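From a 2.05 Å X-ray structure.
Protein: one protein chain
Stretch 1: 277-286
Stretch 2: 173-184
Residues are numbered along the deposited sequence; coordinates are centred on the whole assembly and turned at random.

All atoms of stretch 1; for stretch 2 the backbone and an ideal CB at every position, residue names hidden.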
# COMPACT_ATOMS: atom_id res chain seq x y z
N ALA A 277 8.23 -14.46 -11.02
CA ALA A 277 8.35 -13.46 -9.99
C ALA A 277 8.37 -12.07 -10.62
O ALA A 277 8.01 -11.08 -9.99
CB ALA A 277 9.63 -13.71 -9.18
N LEU A 278 8.80 -12.02 -11.88
CA LEU A 278 8.79 -10.78 -12.66
C LEU A 278 7.37 -10.27 -12.89
O LEU A 278 6.48 -11.02 -13.26
CB LEU A 278 9.44 -11.01 -14.03
CG LEU A 278 10.95 -10.96 -14.13
CD1 LEU A 278 11.32 -11.10 -15.59
CD2 LEU A 278 11.48 -9.65 -13.55
N ASN A 279 7.19 -8.98 -12.68
CA ASN A 279 5.92 -8.34 -12.73
C ASN A 279 4.88 -8.80 -11.69
O ASN A 279 3.77 -8.36 -11.73
CB ASN A 279 5.37 -8.40 -14.16
CG ASN A 279 6.33 -7.76 -15.16
OD1 ASN A 279 6.65 -8.34 -16.18
ND2 ASN A 279 6.81 -6.58 -14.83
N HIS A 280 5.24 -9.66 -10.75
CA HIS A 280 4.33 -10.03 -9.71
C HIS A 280 4.20 -8.84 -8.75
O HIS A 280 5.21 -8.31 -8.23
CB HIS A 280 4.83 -11.25 -8.95
CG HIS A 280 3.98 -11.60 -7.79
ND1 HIS A 280 2.80 -12.31 -7.92
CD2 HIS A 280 4.08 -11.27 -6.48
CE1 HIS A 280 2.25 -12.45 -6.73
NE2 HIS A 280 3.00 -11.82 -5.84
N GLU A 281 2.98 -8.42 -8.49
CA GLU A 281 2.77 -7.24 -7.64
C GLU A 281 2.65 -7.64 -6.17
O GLU A 281 1.96 -8.61 -5.86
CB GLU A 281 1.53 -6.49 -8.07
CG GLU A 281 1.71 -5.75 -9.37
CD GLU A 281 0.43 -5.08 -9.86
OE1 GLU A 281 -0.28 -4.39 -9.08
OE2 GLU A 281 0.16 -5.23 -11.05
N PHE A 282 3.35 -6.90 -5.29
CA PHE A 282 3.27 -7.06 -3.85
C PHE A 282 2.57 -5.84 -3.31
O PHE A 282 2.91 -4.73 -3.68
CB PHE A 282 4.69 -7.10 -3.22
CG PHE A 282 5.52 -8.31 -3.64
CD1 PHE A 282 5.28 -9.56 -3.10
CD2 PHE A 282 6.50 -8.18 -4.61
CE1 PHE A 282 6.07 -10.69 -3.49
CE2 PHE A 282 7.26 -9.29 -5.00
CZ PHE A 282 7.05 -10.54 -4.42
N TYR A 283 1.65 -6.05 -2.36
CA TYR A 283 0.90 -5.00 -1.75
C TYR A 283 1.41 -4.71 -0.34
O TYR A 283 1.60 -5.63 0.47
CB TYR A 283 -0.59 -5.36 -1.67
CG TYR A 283 -1.27 -5.70 -2.96
CD1 TYR A 283 -0.99 -4.98 -4.14
CD2 TYR A 283 -2.19 -6.74 -3.04
CE1 TYR A 283 -1.58 -5.32 -5.35
CE2 TYR A 283 -2.82 -7.05 -4.23
CZ TYR A 283 -2.52 -6.33 -5.38
OH TYR A 283 -3.12 -6.65 -6.57
N VAL A 284 1.60 -3.42 -0.06
CA VAL A 284 2.20 -3.00 1.19
C VAL A 284 1.48 -1.73 1.61
O VAL A 284 0.82 -1.08 0.77
CB VAL A 284 3.76 -2.72 1.05
CG1 VAL A 284 4.52 -3.95 0.67
CG2 VAL A 284 4.03 -1.62 0.03
N TYR A 285 1.60 -1.35 2.88
CA TYR A 285 1.08 -0.05 3.33
C TYR A 285 2.20 1.00 3.20
O TYR A 285 3.37 0.69 2.90
CB TYR A 285 0.54 -0.12 4.78
CG TYR A 285 -0.74 -0.93 5.01
CD1 TYR A 285 -1.79 -0.90 4.11
CD2 TYR A 285 -0.90 -1.69 6.17
CE1 TYR A 285 -2.95 -1.60 4.32
CE2 TYR A 285 -2.10 -2.41 6.40
CZ TYR A 285 -3.09 -2.37 5.47
OH TYR A 285 -4.26 -3.08 5.61
N GLU A 286 1.84 2.25 3.49
CA GLU A 286 2.82 3.33 3.42
C GLU A 286 3.95 3.12 4.39
O GLU A 286 3.76 2.64 5.52
CB GLU A 286 2.19 4.71 3.69
CG GLU A 286 1.10 5.10 2.69
CD GLU A 286 0.77 6.59 2.71
OE1 GLU A 286 0.68 7.16 3.82
OE2 GLU A 286 0.54 7.17 1.61
N UNK A 173 -6.97 3.93 -2.86
CA UNK A 173 -6.49 2.72 -2.20
C UNK A 173 -5.61 3.06 -1.01
O UNK A 173 -4.92 4.06 -1.01
CB UNK A 173 -5.72 1.84 -3.19
N UNK A 174 -5.63 2.18 -0.01
CA UNK A 174 -4.82 2.33 1.18
C UNK A 174 -3.49 1.54 1.04
O UNK A 174 -2.67 1.58 1.94
CB UNK A 174 -5.61 1.86 2.41
N UNK A 175 -3.28 0.82 -0.07
CA UNK A 175 -2.06 0.06 -0.28
C UNK A 175 -1.29 0.66 -1.49
O UNK A 175 -1.86 1.41 -2.29
CB UNK A 175 -2.38 -1.42 -0.51
N UNK A 176 -0.01 0.29 -1.60
CA UNK A 176 0.86 0.53 -2.77
C UNK A 176 1.17 -0.81 -3.39
O UNK A 176 1.06 -1.85 -2.70
CB UNK A 176 2.15 1.26 -2.39
N UNK A 177 1.56 -0.80 -4.67
CA UNK A 177 1.90 -2.01 -5.39
C UNK A 177 3.37 -1.96 -5.73
O UNK A 177 3.83 -0.94 -6.23
CB UNK A 177 1.05 -2.17 -6.65
N UNK A 178 4.12 -3.02 -5.41
CA UNK A 178 5.54 -3.05 -5.71
C UNK A 178 5.83 -4.27 -6.57
O UNK A 178 5.42 -5.41 -6.24
CB UNK A 178 6.38 -3.07 -4.43
N UNK A 179 6.52 -4.05 -7.68
CA UNK A 179 6.88 -5.15 -8.59
C UNK A 179 8.25 -4.95 -9.20
O UNK A 179 8.70 -3.81 -9.39
CB UNK A 179 5.84 -5.29 -9.70
N UNK A 180 8.92 -6.08 -9.46
CA UNK A 180 10.15 -6.13 -10.20
C UNK A 180 9.79 -6.25 -11.68
O UNK A 180 9.24 -7.28 -12.13
CB UNK A 180 11.03 -7.29 -9.73
N UNK A 181 10.11 -5.20 -12.43
CA UNK A 181 9.81 -5.08 -13.83
C UNK A 181 10.91 -5.74 -14.65
O UNK A 181 10.66 -6.27 -15.70
CB UNK A 181 9.64 -3.61 -14.22
N UNK A 182 12.14 -5.73 -14.17
CA UNK A 182 13.19 -6.50 -14.87
C UNK A 182 14.47 -6.59 -14.08
O UNK A 182 14.69 -5.81 -13.16
CB UNK A 182 13.49 -5.87 -16.23
N UNK A 183 15.31 -7.57 -14.41
CA UNK A 183 16.58 -7.75 -13.72
C UNK A 183 17.61 -8.31 -14.66
O UNK A 183 17.69 -9.52 -14.81
CB UNK A 183 16.42 -8.67 -12.50
N UNK A 184 18.39 -7.45 -15.30
CA UNK A 184 19.45 -7.91 -16.21
C UNK A 184 20.83 -7.44 -15.77
O UNK A 184 20.97 -6.85 -14.72
CB UNK A 184 19.17 -7.42 -17.63

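The two stretches pair as antiparallel strands, so much of what stretch 2 gives is backbone.

At position 173 no atom of stretch 1 lies within 5.5 Å of the ideal CB, so this contact sets no preference; the residue is R173, bonded elsewhere in the structure. The CB of position 174 points sideways, 4.8 Å from Y285 CE1, and many side chains would fit. It is D174, whose carbonyl O meets the edge of the Y285 ring, 3.4 Å from CD1, and accepts from a water that also binds E286 N.

Position 175 sits between the CB of Y283 and the ring of Y285, an apolar setting that suits a compact aliphatic, branched or not. V175 fills it, its CG1 3.6 Å from Y285 CE1.

Position 176 is a hydrogen-bonded partner of V284, and its CB lies on the same face of the sheet as that valine; a small or aliphatic residue would serve. A176 brings its CB to 4.2 Å from V284 CG2, while its N donates to V284 O (2.9 Å) and its O accepts from V284 N (3.1 Å).

The ideal CB of 177 stands on the Y283 face, 3.5 Å from E281 OE1. A carboxylate so near favours a short donor, serine or threonine. The residue is S177; with chi1 in t, its OG donates to E281 OE1 at 2.8 Å.

Position 178 returns to the face of F282 and V284, with V284 CG2 5.2 Å from the ideal CB: space for a longer aliphatic. I178 reaches across it, placing CD1 3.7 Å from V284 CG2. Its backbone forms two short bonds with F282, N to O and O to N, both 2.7 Å.

At 179 the CB points toward stretch 1 and lies 3.4 Å from H280 O. Such closeness favours a small residue, and A179 packs its methyl there.

Position 180 points sideways, with L278 CD2 4.5 Å from the ideal CB, inviting leucine, isoleucine or methionine. L180 sets its CD2 3.5 Å from L278 CD2; its O accepts from N279 N (2.7 Å), and its N donates to a water that in turn donates to A277 O and H280 O.

The CB of 181 points away, yet N279 ND2 approaches it, so several residues are possible; it is A181. At 182 a CB would have room, so glycine is not demanded by stretch 1; the residue is G182, and L278 CD2 lies 3.8 Å from its CA. Positions 183 and 184 are little constrained here, and are A183 and D184.

Stretch 2, residues 173-184: RDVASIALAGAD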
# COMPACT_ATOMS: atom_id res chain seq x y z
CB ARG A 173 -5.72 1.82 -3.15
CG ARG A 173 -6.53 1.22 -4.29
CD ARG A 173 -5.63 0.33 -5.16
NE ARG A 173 -6.28 -0.14 -6.39
CZ ARG A 173 -6.47 0.57 -7.51
NH1 ARG A 173 -6.09 1.82 -7.58
NH2 ARG A 173 -7.05 0.03 -8.58
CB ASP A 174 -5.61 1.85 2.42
CG ASP A 174 -6.67 2.87 2.92
OD1 ASP A 174 -6.91 3.92 2.30
OD2 ASP A 174 -7.27 2.59 3.99
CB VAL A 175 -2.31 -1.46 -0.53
CG1 VAL A 175 -2.80 -2.18 0.74
CG2 VAL A 175 -3.29 -1.66 -1.67
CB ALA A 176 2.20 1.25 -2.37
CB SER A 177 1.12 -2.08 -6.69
OG SER A 177 1.65 -3.09 -7.55
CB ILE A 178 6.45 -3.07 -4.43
CG1 ILE A 178 6.21 -1.84 -3.58
CG2 ILE A 178 7.93 -3.15 -4.80
CD1 ILE A 178 6.96 -1.83 -2.19
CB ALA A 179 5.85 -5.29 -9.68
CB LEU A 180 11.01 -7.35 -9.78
CG LEU A 180 12.36 -7.51 -10.50
CD1 LEU A 180 13.38 -6.49 -10.01
CD2 LEU A 180 12.91 -8.95 -10.40
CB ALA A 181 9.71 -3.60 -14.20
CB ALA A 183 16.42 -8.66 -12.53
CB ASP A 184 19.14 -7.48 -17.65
CG ASP A 184 18.89 -5.99 -17.78
OD1 ASP A 184 19.40 -5.22 -16.94
OD2 ASP A 184 18.17 -5.61 -18.74
O HOH W 1 -1.08 2.61 3.93
O HOH W 2 7.95 -8.70 -8.64
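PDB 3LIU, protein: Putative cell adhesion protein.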